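Local coordinates for N-acetylmuramoyl-L-alanine amidase domain-containing protein SAOUHSC_02979 (Staphylococcus aureus, PDB 5T1Q) that probably hydrolyses amide bonds of bacterial peptidoglycan, pairing in this portion a glucosaminidase-family region with a C-terminal CHAP domain, at residues S16-Q20 / D309-G313; L36-P41 / Q51-V55; A275-N279 / A298-A303; R285-H291 / L353-K359; G313-F317 / I329-V334. All coordinates share one frame; numbering follows the deposited sequence.

Contact 1. Residues S16-Q20 / D309-G313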
# COMPACT_ATOMS: atom_id res chain seq x y z
N SER A 16 15.10 -9.25 4.37
CA SER A 16 15.52 -9.11 2.98
C SER A 16 15.11 -7.78 2.40
O SER A 16 14.29 -7.07 2.97
CB SER A 16 14.87 -10.21 2.12
OG SER A 16 15.17 -11.51 2.61
N LYS A 17 15.70 -7.44 1.26
CA LYS A 17 15.25 -6.27 0.54
C LYS A 17 13.93 -6.68 -0.10
O LYS A 17 13.75 -7.85 -0.40
CB LYS A 17 16.25 -5.79 -0.51
CG LYS A 17 17.37 -4.96 0.11
CD LYS A 17 18.16 -4.18 -0.92
CE LYS A 17 19.04 -5.08 -1.76
NZ LYS A 17 19.89 -4.29 -2.68
N PRO A 18 12.98 -5.74 -0.24
CA PRO A 18 11.72 -6.13 -0.85
C PRO A 18 11.91 -6.66 -2.26
O PRO A 18 12.66 -6.07 -3.04
CB PRO A 18 10.94 -4.81 -0.88
CG PRO A 18 11.48 -4.05 0.28
CD PRO A 18 12.95 -4.34 0.23
N ALA A 19 11.28 -7.78 -2.56
CA ALA A 19 11.36 -8.37 -3.90
C ALA A 19 10.64 -7.47 -4.92
O ALA A 19 9.55 -6.99 -4.66
CB ALA A 19 10.76 -9.77 -3.90
N GLN A 20 11.28 -7.26 -6.07
CA GLN A 20 10.71 -6.47 -7.17
C GLN A 20 10.10 -7.35 -8.27
O GLN A 20 9.47 -6.84 -9.21
CB GLN A 20 11.80 -5.62 -7.83
CG GLN A 20 12.42 -4.56 -6.93
CD GLN A 20 13.33 -3.62 -7.69
OE1 GLN A 20 13.64 -3.85 -8.87
NE2 GLN A 20 13.76 -2.55 -7.04
N ASP A 309 19.04 1.63 -6.36
CA ASP A 309 19.42 0.44 -5.59
C ASP A 309 20.64 -0.28 -6.21
O ASP A 309 20.66 -0.59 -7.42
CB ASP A 309 18.24 -0.50 -5.48
CG ASP A 309 18.44 -1.58 -4.44
OD1 ASP A 309 19.23 -2.52 -4.68
OD2 ASP A 309 17.74 -1.50 -3.41
N GLN A 310 21.63 -0.54 -5.37
CA GLN A 310 22.90 -1.16 -5.78
C GLN A 310 22.81 -2.51 -6.47
O GLN A 310 23.68 -2.85 -7.27
CB GLN A 310 23.87 -1.25 -4.58
CG GLN A 310 24.50 0.08 -4.19
CD GLN A 310 25.62 0.53 -5.15
OE1 GLN A 310 26.23 -0.29 -5.84
NE2 GLN A 310 25.91 1.83 -5.16
N HIS A 311 21.77 -3.27 -6.16
CA HIS A 311 21.56 -4.59 -6.75
C HIS A 311 20.45 -4.58 -7.78
O HIS A 311 20.62 -5.07 -8.89
CB HIS A 311 21.28 -5.62 -5.65
CG HIS A 311 20.72 -6.92 -6.15
ND1 HIS A 311 21.21 -7.58 -7.26
CD2 HIS A 311 19.77 -7.73 -5.63
CE1 HIS A 311 20.54 -8.71 -7.43
NE2 HIS A 311 19.67 -8.83 -6.45
N TYR A 312 19.33 -3.97 -7.42
CA TYR A 312 18.12 -4.00 -8.28
C TYR A 312 17.93 -2.86 -9.26
O TYR A 312 17.13 -2.98 -10.17
CB TYR A 312 16.85 -4.06 -7.43
CG TYR A 312 16.65 -5.29 -6.57
CD1 TYR A 312 16.94 -6.56 -7.06
CD2 TYR A 312 16.04 -5.19 -5.33
CE1 TYR A 312 16.70 -7.69 -6.28
CE2 TYR A 312 15.79 -6.31 -4.56
CZ TYR A 312 16.13 -7.56 -5.04
OH TYR A 312 15.90 -8.67 -4.26
N GLY A 313 18.63 -1.75 -9.08
CA GLY A 313 18.39 -0.59 -9.93
C GLY A 313 17.00 -0.06 -9.61
O GLY A 313 16.46 -0.28 -8.53
O HOH W 1 14.13 0.59 -7.02
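With chi1 at -80° and a kink at chi3 (-72°), the K17 chain turns its ammonium group onto the carboxylate of D309, whose CG lies opposite its own backbone N (chi1 -166°). The two side chains arrive from opposite directions, and K17 NZ forms a salt bridge to D309 OD1 at 2.8 Å, meeting that oxygen on its syn lone pair. The same oxygen takes two backbone donors of its own loop: H311 N on the anti side at 3.0 Å from OD1, and Y312 N from above the carboxylate plane, 3.1 Å from OD1. This is an Asx turn to H311 N that also takes in Y312 N, an Asx motif, and it folds the loop that leads into strand 314-321 of the CHAP domain. Farther along, the Q20 amide slides past the Y312 side chain in the opposite direction, its NE2 resting 3.5 Å from Y312 CB. Q20 OE1 accepts from A275 N, while NE2 reaches G313 O through a water that it holds only weakly. P18 O approaches the Y312 ring obliquely, 3.5 Å from CE2. The contact thus fastens the N-terminal loop after helix 9-13 to the approach to H314, a residue consistent with the catalytic histidine of CHAP enzymes. Three donors converging on OD1, one of them a charged amine, would favour a negatively charged D309 and should hold its carboxylate firmly in place.

Contact 2. Residues L36-P41 / Q51-V55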
# COMPACT_ATOMS: atom_id res chain seq x y z
N LEU A 36 -1.92 1.71 -1.32
CA LEU A 36 -0.94 2.66 -1.79
C LEU A 36 -1.50 4.06 -1.61
O LEU A 36 -2.72 4.26 -1.62
CB LEU A 36 -0.60 2.40 -3.25
CG LEU A 36 0.03 1.02 -3.47
CD1 LEU A 36 0.03 0.70 -4.94
CD2 LEU A 36 1.43 0.95 -2.88
N PHE A 37 -0.60 5.02 -1.45
CA PHE A 37 -0.93 6.41 -1.19
C PHE A 37 -0.06 7.35 -1.99
O PHE A 37 1.10 7.04 -2.30
CB PHE A 37 -0.71 6.73 0.29
CG PHE A 37 -1.61 5.98 1.21
CD1 PHE A 37 -1.29 4.70 1.61
CD2 PHE A 37 -2.80 6.55 1.66
CE1 PHE A 37 -2.13 4.00 2.45
CE2 PHE A 37 -3.63 5.86 2.51
CZ PHE A 37 -3.31 4.58 2.90
N GLU A 38 -0.60 8.52 -2.29
CA GLU A 38 0.14 9.56 -2.99
C GLU A 38 0.15 10.78 -2.07
O GLU A 38 -0.71 10.90 -1.18
CB GLU A 38 -0.53 9.83 -4.34
CG GLU A 38 0.43 10.32 -5.42
CD GLU A 38 -0.08 10.05 -6.82
OE1 GLU A 38 -1.03 9.27 -6.98
OE2 GLU A 38 0.50 10.60 -7.78
N THR A 39 1.14 11.65 -2.23
CA THR A 39 1.21 12.87 -1.44
C THR A 39 0.10 13.82 -1.85
O THR A 39 -0.15 14.01 -3.04
CB THR A 39 2.57 13.60 -1.58
OG1 THR A 39 2.98 13.58 -2.96
CG2 THR A 39 3.63 12.93 -0.71
N ASP A 40 -0.59 14.38 -0.86
CA ASP A 40 -1.69 15.33 -1.09
C ASP A 40 -1.16 16.56 -1.83
O ASP A 40 -0.26 17.22 -1.31
CB ASP A 40 -2.27 15.73 0.28
CG ASP A 40 -3.44 16.70 0.19
OD1 ASP A 40 -3.92 17.02 -0.91
OD2 ASP A 40 -3.88 17.15 1.26
N PRO A 41 -1.69 16.85 -3.04
CA PRO A 41 -1.21 18.03 -3.78
C PRO A 41 -1.48 19.39 -3.11
O PRO A 41 -0.85 20.38 -3.49
CB PRO A 41 -1.95 17.94 -5.14
CG PRO A 41 -3.09 17.02 -4.91
CD PRO A 41 -2.71 16.09 -3.80
N GLN A 51 -0.67 15.76 4.32
CA GLN A 51 -1.53 14.58 4.33
C GLN A 51 -1.23 13.67 3.13
O GLN A 51 -0.47 14.03 2.22
CB GLN A 51 -3.00 15.00 4.26
CG GLN A 51 -3.46 16.03 5.29
CD GLN A 51 -3.60 15.49 6.70
OE1 GLN A 51 -3.06 14.43 7.04
NE2 GLN A 51 -4.33 16.22 7.53
N PHE A 52 -1.84 12.49 3.16
CA PHE A 52 -1.74 11.54 2.06
C PHE A 52 -3.11 11.35 1.45
O PHE A 52 -4.12 11.45 2.13
CB PHE A 52 -1.19 10.19 2.52
CG PHE A 52 0.26 10.24 2.89
CD1 PHE A 52 1.22 10.43 1.91
CD2 PHE A 52 0.67 10.10 4.20
CE1 PHE A 52 2.57 10.49 2.23
CE2 PHE A 52 2.01 10.17 4.53
CZ PHE A 52 2.96 10.36 3.55
N ASN A 53 -3.14 11.13 0.15
CA ASN A 53 -4.38 10.83 -0.54
C ASN A 53 -4.37 9.37 -0.86
O ASN A 53 -3.36 8.83 -1.29
CB ASN A 53 -4.51 11.62 -1.84
CG ASN A 53 -4.86 13.07 -1.60
OD1 ASN A 53 -5.01 13.51 -0.46
ND2 ASN A 53 -5.04 13.81 -2.68
N VAL A 54 -5.53 8.76 -0.66
CA VAL A 54 -5.73 7.37 -1.01
C VAL A 54 -5.87 7.29 -2.52
O VAL A 54 -6.19 8.29 -3.20
CB VAL A 54 -7.04 6.80 -0.37
CG1 VAL A 54 -7.09 7.09 1.12
CG2 VAL A 54 -8.29 7.35 -1.05
N VAL A 55 -5.61 6.10 -3.06
CA VAL A 55 -5.84 5.86 -4.48
C VAL A 55 -7.31 5.43 -4.52
O VAL A 55 -7.65 4.35 -4.06
CB VAL A 55 -4.94 4.75 -5.03
CG1 VAL A 55 -5.32 4.42 -6.47
CG2 VAL A 55 -3.47 5.17 -4.95
O HOH W 2 -5.39 3.92 -1.42
O HOH W 3 -1.62 18.33 2.88
O HOH W 4 -6.38 16.70 -2.11
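Backbone bonds come first: E38 and N53 face each other as an antiparallel hydrogen-bonded pair, E38 N reaching N53 O at 3.0 Å and N53 N returning to E38 O at 2.8 Å. Past the T39-F52 non-hydrogen-bonded pair, D40 N reaches Q51 O at 3.1 Å. Water lengthens the pairing at both ends: one molecule links L36 O to V55 N, and another joins D40 OD2 to Q51 N. Strands 37-39 and 52-54 form a hairpin with a long connection, at one end of a mixed sheet that continues through strand 339-345 into the CHAP domain; 52-54 is the outermost strand. Apolar contacts occupy the face bearing F37 and V54. There F37 CE2 lies 3.9 Å from V54 CG1, and CD2 of the same ring is 4.1 Å from F52 CB, with helix 195-205 packed against this side. The F52 ring instead offers its edge to E38 O. Among the polar side chains, D40 holds CG opposite its backbone N (chi1 -179°), which lays the carboxylate alongside Q51. Beyond the strand, N53 crosses D40 obliquely, their amide and carboxylate planes 36° apart, and a water bridges D40 OD1 to N53 ND2. D40 OD1 also accepts from the backbone N of S42, while N53 ND2 touches P41 CD at 3.4 Å. E38 OE2 hydrogen-bonds H342 NE2 of the neighbouring strand 339-345.

Contact 3. Residues A275-N279 / A298-A303. With NA (sodium ion), chain E.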
# COMPACT_ATOMS: atom_id res chain seq x y z
N ALA A 275 14.02 -4.44 -11.74
CA ALA A 275 14.08 -3.22 -12.52
C ALA A 275 15.25 -3.06 -13.49
O ALA A 275 15.05 -2.73 -14.65
CB ALA A 275 14.02 -2.01 -11.59
N HIS A 276 16.48 -3.29 -13.02
CA HIS A 276 17.64 -3.08 -13.87
C HIS A 276 17.68 -3.98 -15.10
O HIS A 276 18.38 -3.64 -16.06
CB HIS A 276 18.95 -3.22 -13.08
CG HIS A 276 19.24 -4.61 -12.64
ND1 HIS A 276 20.22 -5.37 -13.23
CD2 HIS A 276 18.65 -5.40 -11.71
CE1 HIS A 276 20.24 -6.56 -12.66
NE2 HIS A 276 19.29 -6.62 -11.75
N ASN A 277 17.00 -5.13 -15.05
CA ASN A 277 16.95 -6.02 -16.19
C ASN A 277 15.90 -5.64 -17.21
O ASN A 277 15.82 -6.27 -18.25
CB ASN A 277 16.66 -7.46 -15.75
CG ASN A 277 17.88 -8.17 -15.23
OD1 ASN A 277 18.99 -7.99 -15.74
ND2 ASN A 277 17.68 -9.02 -14.23
N TRP A 278 15.10 -4.62 -16.93
CA TRP A 278 14.03 -4.26 -17.85
C TRP A 278 14.49 -3.82 -19.24
O TRP A 278 13.94 -4.27 -20.24
CB TRP A 278 13.13 -3.18 -17.23
CG TRP A 278 12.08 -3.74 -16.29
CD1 TRP A 278 12.24 -4.75 -15.39
CD2 TRP A 278 10.76 -3.25 -16.12
NE1 TRP A 278 11.05 -4.96 -14.71
CE2 TRP A 278 10.14 -4.03 -15.12
CE3 TRP A 278 10.03 -2.21 -16.71
CZ2 TRP A 278 8.82 -3.82 -14.72
CZ3 TRP A 278 8.71 -2.02 -16.32
CH2 TRP A 278 8.12 -2.82 -15.33
N ASN A 279 15.53 -2.98 -19.30
CA ASN A 279 15.99 -2.47 -20.58
C ASN A 279 16.60 -3.54 -21.50
O ASN A 279 16.25 -3.61 -22.67
CB ASN A 279 16.90 -1.23 -20.43
CG ASN A 279 18.14 -1.49 -19.61
OD1 ASN A 279 18.19 -2.43 -18.80
ND2 ASN A 279 19.15 -0.66 -19.79
N ALA A 298 8.70 3.65 -19.95
CA ALA A 298 9.26 3.20 -18.68
C ALA A 298 10.72 3.67 -18.71
O ALA A 298 11.39 3.50 -19.73
CB ALA A 298 9.20 1.69 -18.57
N VAL A 299 11.20 4.30 -17.64
CA VAL A 299 12.59 4.75 -17.61
C VAL A 299 13.36 3.88 -16.63
O VAL A 299 12.97 3.72 -15.46
CB VAL A 299 12.73 6.27 -17.34
CG1 VAL A 299 12.03 6.68 -16.05
CG2 VAL A 299 14.20 6.67 -17.30
N VAL A 300 14.45 3.30 -17.12
CA VAL A 300 15.25 2.40 -16.32
C VAL A 300 16.58 2.99 -15.85
O VAL A 300 17.30 3.62 -16.63
CB VAL A 300 15.54 1.13 -17.11
CG1 VAL A 300 16.43 0.18 -16.30
CG2 VAL A 300 14.24 0.47 -17.54
N PHE A 301 16.87 2.74 -14.56
CA PHE A 301 18.11 3.09 -13.89
C PHE A 301 18.84 1.76 -13.66
O PHE A 301 18.29 0.86 -13.00
CB PHE A 301 17.83 3.66 -12.48
CG PHE A 301 17.21 5.04 -12.47
CD1 PHE A 301 15.87 5.23 -12.73
CD2 PHE A 301 17.98 6.15 -12.13
CE1 PHE A 301 15.30 6.49 -12.69
CE2 PHE A 301 17.42 7.43 -12.10
CZ PHE A 301 16.08 7.60 -12.36
N GLU A 302 20.08 1.64 -14.16
CA GLU A 302 20.88 0.43 -13.94
C GLU A 302 21.21 0.28 -12.43
O GLU A 302 21.05 1.22 -11.65
CB GLU A 302 22.19 0.46 -14.75
CG GLU A 302 22.03 0.54 -16.28
CD GLU A 302 21.52 -0.76 -16.91
OE1 GLU A 302 21.21 -1.73 -16.19
OE2 GLU A 302 21.46 -0.84 -18.17
N ALA A 303 21.57 -0.93 -12.03
CA ALA A 303 21.98 -1.20 -10.65
C ALA A 303 23.03 -0.18 -10.20
O ALA A 303 24.02 0.03 -10.87
CB ALA A 303 22.56 -2.61 -10.57
NA NA E . 19.98 -3.60 -17.57
O HOH W 5 22.35 -2.93 -13.91
O HOH W 6 21.12 -5.09 -16.28
O HOH W 7 21.84 -3.06 -19.25
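H276, N279 and E302 close round a sodium ion where the start of helix 278-284 meets the end of strand 298-301, a helix-on-sheet junction of the CHAP domain. E302 can be followed outward. Its CB leaves the backbone just beyond the strand, and at CG the chain bends (chi2 -72°), which turns CD back toward the helix and brings it 3.3 Å from the sodium. OE1 then binds the metal at 2.6 Å and also accepts from a water that is held by A303 N. At the other tip, OE2 accepts from a water that is itself a sodium ligand and from N279 ND2 at 2.8 Å; this second bond is nearly straight and lies in the amide plane, yet it meets the carboxylate from well above its plane. In N279, chi1 of 60° folds CG between the backbone N and the carbonyl carbon; the side chain crosses that of E302 at about a right angle, and its OD1 binds the sodium at 2.5 Å. Two waters, H276 O and OD1 of N280 complete the six ligands. The glutamate thus serves as metal ligand with one oxygen and as anchor for a second ligand with the other. Beside the site the interface is apolar: W278 CB packs on V300 CG2 at 3.8 Å, and the indole turns its edge to A298 CB. At its margin, V300 CG1 sits 3.6 Å from A275 O, whose carbonyl accepts from W278 N.

Contact 4. Residues R285-H291 / L353-K359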
# COMPACT_ATOMS: atom_id res chain seq x y z
N ARG A 285 13.13 -8.76 -26.17
CA ARG A 285 11.72 -9.12 -26.40
C ARG A 285 10.95 -8.15 -27.34
O ARG A 285 9.73 -8.00 -27.24
CB ARG A 285 11.01 -9.30 -25.04
CG ARG A 285 11.51 -10.52 -24.26
CD ARG A 285 11.39 -10.35 -22.75
NE ARG A 285 11.99 -11.44 -21.97
CZ ARG A 285 13.30 -11.68 -21.85
NH1 ARG A 285 13.70 -12.69 -21.10
NH2 ARG A 285 14.21 -10.95 -22.49
N ASP A 286 11.69 -7.51 -28.23
CA ASP A 286 11.12 -6.69 -29.32
C ASP A 286 10.49 -5.34 -28.95
O ASP A 286 9.70 -4.81 -29.72
CB ASP A 286 10.11 -7.53 -30.11
CG ASP A 286 9.92 -7.03 -31.54
OD1 ASP A 286 10.95 -6.78 -32.22
OD2 ASP A 286 8.76 -6.96 -32.02
N TYR A 287 10.82 -4.79 -27.79
CA TYR A 287 10.33 -3.46 -27.42
C TYR A 287 11.30 -2.41 -27.96
O TYR A 287 12.48 -2.71 -28.13
CB TYR A 287 10.24 -3.32 -25.91
CG TYR A 287 9.13 -4.09 -25.30
CD1 TYR A 287 9.25 -5.44 -25.03
CD2 TYR A 287 7.93 -3.47 -24.98
CE1 TYR A 287 8.21 -6.16 -24.47
CE2 TYR A 287 6.88 -4.18 -24.43
CZ TYR A 287 7.03 -5.53 -24.18
OH TYR A 287 5.99 -6.22 -23.63
N GLN A 288 10.79 -1.20 -28.24
CA GLN A 288 11.64 -0.08 -28.67
C GLN A 288 12.32 0.42 -27.39
O GLN A 288 11.63 0.79 -26.43
CB GLN A 288 10.80 1.07 -29.27
CG GLN A 288 9.83 0.69 -30.40
CD GLN A 288 8.61 1.64 -30.51
OE1 GLN A 288 7.46 1.19 -30.62
NE2 GLN A 288 8.86 2.96 -30.43
N VAL A 289 13.64 0.44 -27.38
CA VAL A 289 14.40 0.89 -26.21
C VAL A 289 15.50 1.80 -26.69
O VAL A 289 16.22 1.45 -27.64
CB VAL A 289 15.06 -0.30 -25.46
CG1 VAL A 289 15.74 0.17 -24.18
CG2 VAL A 289 14.06 -1.39 -25.14
N SER A 290 15.65 2.98 -26.07
CA SER A 290 16.73 3.88 -26.43
C SER A 290 17.09 4.84 -25.28
O SER A 290 16.42 4.86 -24.23
CB SER A 290 16.40 4.68 -27.69
OG SER A 290 15.66 5.85 -27.40
N HIS A 291 18.13 5.63 -25.50
CA HIS A 291 18.58 6.65 -24.56
C HIS A 291 17.89 8.01 -24.76
O HIS A 291 18.20 8.98 -24.05
CB HIS A 291 20.11 6.81 -24.64
CG HIS A 291 20.87 5.60 -24.19
ND1 HIS A 291 20.98 5.25 -22.86
CD2 HIS A 291 21.57 4.67 -24.88
CE1 HIS A 291 21.70 4.15 -22.75
NE2 HIS A 291 22.08 3.78 -23.96
N LEU A 353 19.82 7.42 -19.21
CA LEU A 353 18.91 6.37 -18.82
C LEU A 353 18.34 5.69 -20.07
O LEU A 353 18.54 6.17 -21.19
CB LEU A 353 17.79 6.97 -17.98
CG LEU A 353 18.28 7.71 -16.74
CD1 LEU A 353 17.11 8.36 -16.03
CD2 LEU A 353 19.02 6.77 -15.78
N SER A 354 17.68 4.54 -19.87
CA SER A 354 17.03 3.80 -20.96
C SER A 354 15.54 3.97 -20.87
O SER A 354 14.97 3.91 -19.78
CB SER A 354 17.36 2.32 -20.89
OG SER A 354 18.68 2.11 -21.23
N TYR A 355 14.92 4.19 -22.02
CA TYR A 355 13.47 4.40 -22.13
C TYR A 355 12.84 3.28 -22.94
O TYR A 355 13.24 3.05 -24.07
CB TYR A 355 13.20 5.74 -22.77
CG TYR A 355 13.81 6.85 -21.95
CD1 TYR A 355 15.15 7.22 -22.13
CD2 TYR A 355 13.08 7.50 -20.95
CE1 TYR A 355 15.74 8.21 -21.34
CE2 TYR A 355 13.66 8.48 -20.17
CZ TYR A 355 14.99 8.83 -20.36
OH TYR A 355 15.56 9.82 -19.61
N ILE A 356 11.88 2.58 -22.35
CA ILE A 356 11.19 1.48 -23.02
C ILE A 356 9.81 1.93 -23.47
O ILE A 356 8.99 2.34 -22.64
CB ILE A 356 11.01 0.27 -22.07
CG1 ILE A 356 12.36 -0.18 -21.49
CG2 ILE A 356 10.34 -0.89 -22.80
CD1 ILE A 356 12.23 -1.14 -20.32
N THR A 357 9.54 1.87 -24.76
CA THR A 357 8.20 2.17 -25.27
C THR A 357 7.39 0.90 -25.16
O THR A 357 7.82 -0.13 -25.65
CB THR A 357 8.25 2.65 -26.73
OG1 THR A 357 9.04 3.85 -26.80
CG2 THR A 357 6.84 2.94 -27.29
N GLY A 358 6.23 0.95 -24.50
CA GLY A 358 5.36 -0.23 -24.36
C GLY A 358 4.61 -0.54 -25.66
O GLY A 358 4.56 0.29 -26.55
N LYS A 359 4.04 -1.73 -25.74
CA LYS A 359 3.25 -2.15 -26.91
C LYS A 359 1.78 -1.96 -26.63
O LYS A 359 1.41 -1.45 -25.57
CB LYS A 359 3.55 -3.60 -27.26
CG LYS A 359 4.94 -3.78 -27.82
CD LYS A 359 5.33 -5.25 -27.86
CE LYS A 359 6.79 -5.41 -28.23
NZ LYS A 359 7.30 -6.77 -27.92
OXT LYS A 359 0.90 -2.31 -27.43
O HOH W 8 8.09 -0.88 -28.21
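K359 lies across the face of Y287, the lysine chain and the aromatic side chain crossing at about a right angle. Its CE stands over the middle of the ring, 3.8 Å from the centroid, in a CH-pi contact, and NZ makes a cation-pi contact, lying 20° off the ring normal. The nearly extended K359 chain carries NZ, still over the ring, to R285 O, where it donates in the carbonyl plane at 2.8 Å. The Y287 edge is used as well: T357 O lies in the ring plane, 3.4 Å from CD2, while Y287 OH bonds outward to S269 N. I356 CG2 meets Y287 CB at 3.9 Å, obliquely to the ring. Strands 288-290 and 354-357 run antiparallel at 165°, and 288-290 is the outermost strand of the sheet at the CHAP end. S290 and Y355 form their hydrogen-bonded pair, Y355 N reaching S290 O at 2.8 Å; the same carbonyl oxygen also lies in the plane of the Y355 ring, at its edge. At the far end the H291 ring turns back so that ND1 donates to L353 O at 3.1 Å, a bent bond that arrives from above the carbonyl plane. Aromatic face, main-chain carbonyl and the D286 carboxylate, 4.4 Å from K359 NZ at OD2 and beyond salt-bridge range, together offer the ammonium an electron-rich setting, which would favour its charged form and tether the last residue of the chain.

Contact 5. Residues G313-F317 / I329-V334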
# COMPACT_ATOMS: atom_id res chain seq x y z
N GLY A 313 18.63 -1.75 -9.08
CA GLY A 313 18.39 -0.59 -9.93
C GLY A 313 17.00 -0.06 -9.61
O GLY A 313 16.46 -0.28 -8.53
N HIS A 314 16.39 0.59 -10.58
CA HIS A 314 15.09 1.18 -10.37
C HIS A 314 14.39 1.40 -11.69
O HIS A 314 15.04 1.47 -12.73
CB HIS A 314 15.29 2.52 -9.62
CG HIS A 314 14.02 3.22 -9.29
ND1 HIS A 314 13.09 2.69 -8.43
CD2 HIS A 314 13.55 4.43 -9.67
CE1 HIS A 314 12.07 3.54 -8.32
NE2 HIS A 314 12.32 4.59 -9.07
N VAL A 315 13.07 1.49 -11.65
CA VAL A 315 12.28 1.78 -12.82
C VAL A 315 11.17 2.78 -12.44
O VAL A 315 10.60 2.71 -11.35
CB VAL A 315 11.77 0.50 -13.54
CG1 VAL A 315 10.76 -0.27 -12.69
CG2 VAL A 315 11.17 0.82 -14.88
N ALA A 316 10.89 3.71 -13.34
CA ALA A 316 9.90 4.76 -13.13
C ALA A 316 9.16 5.02 -14.42
O ALA A 316 9.53 4.49 -15.47
CB ALA A 316 10.58 6.03 -12.65
N PHE A 317 8.11 5.82 -14.34
CA PHE A 317 7.29 6.16 -15.50
C PHE A 317 7.51 7.61 -15.90
O PHE A 317 7.46 8.49 -15.05
CB PHE A 317 5.81 5.92 -15.15
CG PHE A 317 4.86 6.25 -16.27
CD1 PHE A 317 4.62 5.34 -17.28
CD2 PHE A 317 4.20 7.47 -16.32
CE1 PHE A 317 3.74 5.63 -18.33
CE2 PHE A 317 3.34 7.78 -17.37
CZ PHE A 317 3.10 6.85 -18.37
N ILE A 329 9.19 12.25 -13.65
CA ILE A 329 8.89 10.85 -13.48
C ILE A 329 8.03 10.61 -12.25
O ILE A 329 8.06 11.40 -11.31
CB ILE A 329 10.17 9.99 -13.35
CG1 ILE A 329 11.00 10.40 -12.13
CG2 ILE A 329 11.02 10.11 -14.59
CD1 ILE A 329 12.18 9.50 -11.83
N SER A 330 7.27 9.51 -12.27
CA SER A 330 6.50 9.06 -11.13
C SER A 330 6.99 7.64 -10.81
O SER A 330 7.42 6.88 -11.70
CB SER A 330 4.98 9.13 -11.38
OG SER A 330 4.57 8.25 -12.40
N GLU A 331 6.91 7.27 -9.55
CA GLU A 331 7.48 6.00 -9.09
C GLU A 331 6.88 5.64 -7.75
O GLU A 331 6.18 6.45 -7.15
CB GLU A 331 8.99 6.17 -8.98
CG GLU A 331 9.36 7.36 -8.10
CD GLU A 331 10.78 7.86 -8.28
OE1 GLU A 331 11.62 7.16 -8.90
OE2 GLU A 331 11.06 8.98 -7.79
N SER A 332 7.13 4.42 -7.28
CA SER A 332 6.63 3.97 -6.00
C SER A 332 7.77 3.48 -5.12
O SER A 332 8.82 3.08 -5.62
CB SER A 332 5.65 2.81 -6.19
OG SER A 332 6.32 1.67 -6.73
N ASN A 333 7.51 3.51 -3.82
CA ASN A 333 8.41 3.04 -2.78
C ASN A 333 9.84 3.61 -2.73
O ASN A 333 10.76 2.91 -2.30
CB ASN A 333 8.37 1.49 -2.70
CG ASN A 333 7.07 0.98 -2.06
OD1 ASN A 333 5.98 1.51 -2.31
ND2 ASN A 333 7.17 -0.03 -1.23
N VAL A 334 10.02 4.88 -3.11
CA VAL A 334 11.32 5.55 -2.93
C VAL A 334 11.21 6.62 -1.82
O VAL A 334 12.16 6.84 -1.09
CB VAL A 334 11.92 6.20 -4.21
CG1 VAL A 334 11.90 5.21 -5.35
CG2 VAL A 334 11.21 7.48 -4.60
O HOH W 9 8.18 2.93 -9.99
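This is a buried antiparallel contact inside the hairpin of strands 314-321 and 327-332, in the middle of the CHAP-domain sheet, and it joins H314 to E331 through their side chains. The backbones pair fully at F317 and S330, where F317 N reaches S330 O at 2.9 Å and S330 N returns to F317 O at 3.0 Å. Toward H314 the strands splay, and there a water spans V315 O and S332 N. Between these levels, the A316 methyl fits against S330 O at 3.4 Å and I329 CD1 at 3.9 Å. In the wider part H314 extends its ring with CG anti to the backbone N (chi1 -178°), and E331 crosses it at about a right angle, the ring and carboxylate planes 54° apart. H314 NE2 donates to E331 OE1 at 2.7 Å in a bent bond (142° at the hydrogen), meeting the oxygen on its anti side and somewhat out of the carboxylate plane. V334 CG1 presses on the imidazole at CE1, 3.4 Å away, from an oblique direction. The other carboxylate oxygen, E331 OE2, is in a salt bridge with R343. H314 also touches C253 of helix 253-262, consistent with a Cys-His-Glu triad as in CHAP enzymes, unconfirmed here. By binding NE2 the glutamate helps to set the rotation of the imidazole, and R343 probably steadies the glutamate in turn as a second-shell residue.

Contacts 3, 4 and 5 are built on one sheet. Strand 298-301 of contact 3 lies between strand 354-357 of contact 4 and strand 314-321 of contact 5, and each neighbouring pair of centres is 10 Å apart. Contact 1 runs directly into contact 5 through the shared G313, leading to H314 of the possible Cys-His-Glu triad; it also holds contact 3, Y312 O accepting from H276 N at 2.9 Å. The sodium of contact 3 lies about 7 Å from the S354 side chain. Contact 2 sits at the other end of the same sheet, its centre 30 Å from that of contact 4 and its nearest atoms about 5 Å from contact 5.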